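Side-chain contacts in DNA-binding protein Sso10a-2 (PDB 4HW0), which probably binds DNA as a winged-helix dimer and helps to compact and organise chromatin in the archaeon Sulfolobus solfataricus: residues E12-I17 with D46-V51; G52-K57 with K63-T68. All coordinates share one frame; numbering follows the deposited sequence.

Contact 1: residues E12-I17 with D46-V51; sequences EIMFDI and DQLVKV
Met14 and Leu48 are the closest backbone neighbours, 7.7 Å between their CA atoms, where the helices of 12-17 and 46-50 cross at -83° with their axes 11.5 Å apart. At that separation the helices meet through side chains alone, and the fork of Leu48 does most of the work by using its two methyls on different partners. CD2 packs against the far end of Met14, modelled as selenomethionine, at 4.0 Å from SE and 3.9 Å from CE. The two chains run past one another in opposite directions, so the methylene CG of Met14 also approaches this methyl. CD1 instead meets the branch methyl of Ile17, with CG2 3.8 Å away. That branch lies anti to the backbone N of Ile17 (chi1 -64° for CG1), which turns CG2 to Leu48.

In the order of the winged helix-turn-helix fold these are the first and third helices, 10-18 and 38-50, and the third probably corresponds to the recognition helix of related DNA-binding domains. Helix 27-34 adds Val30 and Ala34 beside Ile17, while Leu74 of the long helix 69-98 reaches Leu48, making this a buried part of the small helical core. Leu99 of the second subunit packs on Met14.

Farther along its chain, Met14 bends at chi3 (149°) and brings CE within 3.7 Å of Gln47 OE1, a van der Waals approach at about a right angle between the two chains. One turn on from Asp46, Lys50 NZ forms a salt bridge within the same helix, 3.1 Å from Asp46 OD1 and 3.3 Å from OD2, meeting both carboxylate oxygens on their syn lone pairs.

Contact 2: residues G52-K57 with K63-T68; sequences GALNIK and KIYEIT
CG1 of Ile56 sits off-centre over the Tyr65 ring as a CH-pi contact, 4.2 Å from the centroid, and CD1 comes in obliquely to 3.5 Å from Tyr65 CE2. With CG1 anti to its backbone N (chi1 -173°), the Ile56 chain runs alongside the tyrosine, pointing the same way. Leu54 CD1 approaches obliquely near Tyr65 CB, while Leu45 of helix 38-50 also touches the tyrosine. An alanine in place of the tyrosine is likely to strip Ile56 of the surface it rests on and open a gap between the sheet and helix 38-50.

Strands 54-59 and 62-67 form the antiparallel hairpin that is the wing of a winged-helix domain. Asn55 pairs with Glu66, and Lys57 with Ile64, each through two backbone hydrogen bonds. On the face opposite the tyrosine, Lys57 NZ bridges to Glu66 OE2 at 3.0 Å, on the syn side but 25° out of the carboxylate plane. The side chains of Asn55 and Thr68 cross at about a right angle, with Asn55 ND2 3.6 Å from Thr68 CG2. Thr68 OG1 donates to Gly52 O at 2.6 Å, on a carbonyl lone pair, and also caps Gly71 N at the start of helix 69-98.

From the N terminus, helix 10-18 is followed by strand 24-25 and helix 27-34 before contact 1 closes this loop of 28 residues on the end of helix 38-50. Contact 2 opens directly afterwards and closes over only five residues, the tip of the hairpin 54-59/62-67. The two are therefore in series, neither nested nor crossed. They join where a Schellman motif around Gly52 ends helix 38-50: Leu48 O probably accepts from Ala53 N, and also from Leu54 N beyond the motif. Separately, Val49 CG2 packs 3.8 Å from Tyr65 CE2. Together they tie the helical core to the wing, from which the chain enters the long helix 69-98.

Contact 1: residues E12-I17 with D46-V51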
loop_
_atom_site.group_PDB
_atom_site.type_symbol
_atom_site.label_atom_id
_atom_site.label_comp_id
_atom_site.label_asym_id
_atom_site.label_seq_id
_atom_site.Cartn_x
_atom_site.Cartn_y
_atom_site.Cartn_z
ATOM N N GLU A 12 12.645 0.812 -4.435
ATOM C CA GLU A 12 12.677 1.900 -5.341
ATOM C C GLU A 12 14.057 2.332 -5.806
ATOM O O GLU A 12 14.227 2.762 -6.932
ATOM C CB GLU A 12 11.933 3.043 -4.735
ATOM C CG GLU A 12 11.775 4.186 -5.692
ATOM C CD GLU A 12 10.735 5.181 -5.176
ATOM O OE1 GLU A 12 10.163 5.001 -4.038
ATOM O OE2 GLU A 12 10.545 6.125 -5.945
ATOM N N ILE A 13 15.050 2.275 -4.931
ATOM C CA ILE A 13 16.393 2.566 -5.387
ATOM C C ILE A 13 16.799 1.556 -6.419
ATOM O O ILE A 13 17.417 1.849 -7.392
ATOM C CB ILE A 13 17.374 2.615 -4.166
ATOM C CG1 ILE A 13 17.119 3.894 -3.388
ATOM C CG2 ILE A 13 18.831 2.665 -4.610
ATOM C CD1 ILE A 13 17.711 3.891 -1.988
HETATM N N MSE A 14 16.510 0.280 -6.133
HETATM C CA MSE A 14 16.851 -0.754 -7.092
HETATM C C MSE A 14 16.224 -0.509 -8.428
HETATM O O MSE A 14 16.832 -0.715 -9.469
HETATM C CB MSE A 14 16.428 -2.127 -6.532
HETATM C CG MSE A 14 17.227 -2.574 -5.370
HETATM SE SE MSE A 14 16.700 -4.421 -4.848
HETATM C CE MSE A 14 18.393 -5.023 -4.169
ATOM N N PHE A 15 14.967 -0.106 -8.439
ATOM C CA PHE A 15 14.277 0.226 -9.674
ATOM C C PHE A 15 15.005 1.332 -10.394
ATOM O O PHE A 15 15.212 1.255 -11.610
ATOM C CB PHE A 15 12.812 0.614 -9.431
ATOM C CG PHE A 15 12.102 1.162 -10.635
ATOM C CD1 PHE A 15 11.738 0.342 -11.660
ATOM C CD2 PHE A 15 11.794 2.488 -10.737
ATOM C CE1 PHE A 15 11.094 0.825 -12.815
ATOM C CE2 PHE A 15 11.076 2.976 -11.823
ATOM C CZ PHE A 15 10.751 2.135 -12.893
ATOM N N ASP A 16 15.368 2.365 -9.644
ATOM C CA ASP A 16 16.080 3.508 -10.254
ATOM C C ASP A 16 17.459 3.147 -10.806
ATOM O O ASP A 16 17.860 3.624 -11.820
ATOM C CB ASP A 16 16.159 4.663 -9.271
ATOM C CG ASP A 16 14.797 5.381 -9.105
ATOM O OD1 ASP A 16 14.040 5.425 -10.100
ATOM O OD2 ASP A 16 14.496 5.863 -7.996
ATOM N N ILE A 17 18.133 2.194 -10.178
ATOM C CA ILE A 17 19.320 1.633 -10.817
ATOM C C ILE A 17 19.027 0.839 -12.091
ATOM O O ILE A 17 19.656 1.029 -13.148
ATOM C CB ILE A 17 20.086 0.748 -9.823
ATOM C CG1 ILE A 17 20.590 1.605 -8.684
ATOM C CG2 ILE A 17 21.251 0.043 -10.488
ATOM C CD1 ILE A 17 21.103 0.893 -7.466
ATOM N N ASP A 46 26.081 -4.291 -5.549
ATOM C CA ASP A 46 26.527 -5.581 -5.082
ATOM C C ASP A 46 25.378 -6.546 -4.759
ATOM O O ASP A 46 25.402 -7.706 -5.156
ATOM C CB ASP A 46 27.434 -5.476 -3.887
ATOM C CG ASP A 46 28.022 -6.895 -3.551
ATOM O OD1 ASP A 46 28.711 -7.520 -4.434
ATOM O OD2 ASP A 46 27.682 -7.420 -2.493
ATOM N N GLN A 47 24.349 -6.019 -4.128
ATOM C CA GLN A 47 23.118 -6.727 -3.909
ATOM C C GLN A 47 22.444 -7.220 -5.195
ATOM O O GLN A 47 22.047 -8.387 -5.288
ATOM C CB GLN A 47 22.164 -5.940 -3.071
ATOM C CG GLN A 47 22.671 -5.741 -1.629
ATOM C CD GLN A 47 21.578 -5.217 -0.756
ATOM O OE1 GLN A 47 20.625 -4.579 -1.266
ATOM N NE2 GLN A 47 21.744 -5.333 0.561
ATOM N N LEU A 48 22.378 -6.367 -6.190
ATOM C CA LEU A 48 21.763 -6.721 -7.484
ATOM C C LEU A 48 22.549 -7.776 -8.214
ATOM O O LEU A 48 21.968 -8.652 -8.880
ATOM C CB LEU A 48 21.639 -5.430 -8.341
ATOM C CG LEU A 48 20.540 -4.521 -7.846
ATOM C CD1 LEU A 48 20.522 -3.157 -8.516
ATOM C CD2 LEU A 48 19.146 -5.152 -7.984
ATOM N N VAL A 49 23.877 -7.721 -8.129
ATOM C CA VAL A 49 24.719 -8.839 -8.685
ATOM C C VAL A 49 24.453 -10.106 -7.920
ATOM O O VAL A 49 24.212 -11.193 -8.527
ATOM C CB VAL A 49 26.226 -8.476 -8.664
ATOM C CG1 VAL A 49 27.070 -9.661 -9.065
ATOM C CG2 VAL A 49 26.524 -7.240 -9.563
ATOM N N LYS A 50 24.375 -9.997 -6.604
ATOM C CA LYS A 50 24.140 -11.197 -5.776
ATOM C C LYS A 50 22.838 -11.853 -6.068
ATOM O O LYS A 50 22.766 -13.102 -6.081
ATOM C CB LYS A 50 24.143 -10.849 -4.312
ATOM C CG LYS A 50 25.481 -10.450 -3.730
ATOM C CD LYS A 50 26.477 -11.558 -3.825
ATOM C CE LYS A 50 27.563 -11.322 -2.778
ATOM N NZ LYS A 50 28.651 -10.438 -3.291
ATOM N N VAL A 51 21.771 -11.098 -6.249
ATOM C CA VAL A 51 20.481 -11.739 -6.533
ATOM C C VAL A 51 20.273 -12.037 -8.039
ATOM O O VAL A 51 19.198 -12.371 -8.426
ATOM C CB VAL A 51 19.309 -10.922 -6.006
ATOM C CG1 VAL A 51 19.462 -10.712 -4.531
ATOM C CG2 VAL A 51 19.202 -9.534 -6.724
#

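Contact 2: residues G52-K57 with K63-T68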
loop_
_atom_site.group_PDB
_atom_site.type_symbol
_atom_site.label_atom_id
_atom_site.label_comp_id
_atom_site.label_asym_id
_atom_site.label_seq_id
_atom_site.Cartn_x
_atom_site.Cartn_y
_atom_site.Cartn_z
ATOM N N GLY A 52 21.283 -11.807 -8.871
ATOM C CA GLY A 52 21.237 -12.211 -10.276
ATOM C C GLY A 52 20.499 -11.224 -11.196
ATOM O O GLY A 52 20.139 -11.581 -12.319
ATOM N N ALA A 53 20.335 -10.004 -10.741
ATOM C CA ALA A 53 19.651 -8.944 -11.546
ATOM C C ALA A 53 20.606 -8.223 -12.484
ATOM O O ALA A 53 20.213 -7.743 -13.533
ATOM C CB ALA A 53 18.968 -7.961 -10.635
ATOM N N LEU A 54 21.877 -8.199 -12.103
ATOM C CA LEU A 54 22.962 -7.642 -12.910
ATOM C C LEU A 54 24.140 -8.638 -12.975
ATOM O O LEU A 54 24.422 -9.293 -12.014
ATOM C CB LEU A 54 23.484 -6.333 -12.268
ATOM C CG LEU A 54 22.555 -5.156 -12.145
ATOM C CD1 LEU A 54 23.236 -4.011 -11.414
ATOM C CD2 LEU A 54 22.074 -4.742 -13.556
ATOM N N ASN A 55 24.797 -8.705 -14.124
ATOM C CA ASN A 55 26.141 -9.279 -14.270
ATOM C C ASN A 55 27.194 -8.169 -14.246
ATOM O O ASN A 55 26.918 -7.050 -14.663
ATOM C CB ASN A 55 26.306 -10.022 -15.574
ATOM C CG ASN A 55 25.442 -11.267 -15.646
ATOM O OD1 ASN A 55 25.200 -11.930 -14.637
ATOM N ND2 ASN A 55 24.906 -11.531 -16.820
ATOM N N ILE A 56 28.367 -8.476 -13.717
ATOM C CA ILE A 56 29.419 -7.494 -13.619
ATOM C C ILE A 56 30.622 -7.946 -14.447
ATOM O O ILE A 56 30.990 -9.114 -14.440
ATOM C CB ILE A 56 29.786 -7.241 -12.148
ATOM C CG1 ILE A 56 30.767 -6.074 -12.036
ATOM C CG2 ILE A 56 30.277 -8.507 -11.464
ATOM C CD1 ILE A 56 31.135 -5.756 -10.598
ATOM N N LYS A 57 31.197 -6.999 -15.150
ATOM C CA LYS A 57 32.406 -7.180 -15.949
ATOM C C LYS A 57 33.330 -6.018 -15.626
ATOM O O LYS A 57 32.860 -4.981 -15.200
ATOM C CB LYS A 57 32.085 -7.051 -17.437
ATOM C CG LYS A 57 31.414 -8.279 -17.983
ATOM C CD LYS A 57 31.235 -8.217 -19.493
ATOM C CE LYS A 57 30.526 -9.525 -19.900
ATOM N NZ LYS A 57 29.805 -9.437 -21.202
ATOM N N LYS A 63 34.238 -0.915 -14.031
ATOM C CA LYS A 63 33.157 -1.871 -13.808
ATOM C C LYS A 63 31.959 -1.558 -14.701
ATOM O O LYS A 63 31.596 -0.386 -14.874
ATOM C CB LYS A 63 32.800 -1.939 -12.346
ATOM C CG LYS A 63 34.011 -2.390 -11.547
ATOM C CD LYS A 63 33.634 -3.171 -10.328
ATOM C CE LYS A 63 34.652 -3.003 -9.191
ATOM N NZ LYS A 63 33.992 -2.794 -7.851
ATOM N N ILE A 64 31.455 -2.581 -15.385
ATOM C CA ILE A 64 30.300 -2.442 -16.254
ATOM C C ILE A 64 29.299 -3.465 -15.813
ATOM O O ILE A 64 29.666 -4.640 -15.624
ATOM C CB ILE A 64 30.640 -2.717 -17.719
ATOM C CG1 ILE A 64 31.609 -1.660 -18.245
ATOM C CG2 ILE A 64 29.393 -2.752 -18.592
ATOM C CD1 ILE A 64 31.186 -0.206 -17.993
ATOM N N TYR A 65 28.067 -3.026 -15.608
ATOM C CA TYR A 65 27.002 -3.917 -15.178
ATOM C C TYR A 65 26.001 -4.111 -16.301
ATOM O O TYR A 65 25.752 -3.195 -17.137
ATOM C CB TYR A 65 26.326 -3.350 -13.947
ATOM C CG TYR A 65 27.225 -3.169 -12.769
ATOM C CD1 TYR A 65 27.971 -1.995 -12.618
ATOM C CD2 TYR A 65 27.279 -4.110 -11.763
ATOM C CE1 TYR A 65 28.787 -1.821 -11.526
ATOM C CE2 TYR A 65 28.092 -3.930 -10.658
ATOM C CZ TYR A 65 28.858 -2.810 -10.564
ATOM O OH TYR A 65 29.684 -2.648 -9.451
ATOM N N GLU A 66 25.509 -5.316 -16.421
ATOM C CA GLU A 66 24.543 -5.607 -17.465
ATOM C C GLU A 66 23.337 -6.217 -16.882
ATOM O O GLU A 66 23.458 -7.182 -16.136
ATOM C CB GLU A 66 25.036 -6.639 -18.450
ATOM C CG GLU A 66 26.165 -6.168 -19.259
ATOM C CD GLU A 66 26.694 -7.320 -20.153
ATOM O OE1 GLU A 66 25.921 -8.329 -20.373
ATOM O OE2 GLU A 66 27.864 -7.185 -20.621
ATOM N N ILE A 67 22.174 -5.747 -17.276
ATOM C CA ILE A 67 20.943 -6.268 -16.701
ATOM C C ILE A 67 20.719 -7.628 -17.305
ATOM O O ILE A 67 21.007 -7.835 -18.486
ATOM C CB ILE A 67 19.740 -5.355 -16.930
ATOM C CG1 ILE A 67 18.564 -5.723 -15.988
ATOM C CG2 ILE A 67 19.333 -5.282 -18.396
ATOM C CD1 ILE A 67 17.480 -4.622 -15.956
ATOM N N THR A 68 20.221 -8.532 -16.478
ATOM C CA THR A 68 19.907 -9.879 -16.906
ATOM C C THR A 68 18.407 -9.998 -17.143
ATOM O O THR A 68 17.616 -9.105 -16.822
ATOM C CB THR A 68 20.275 -10.878 -15.837
ATOM O OG1 THR A 68 19.450 -10.691 -14.693
ATOM C CG2 THR A 68 21.742 -10.697 -15.405
#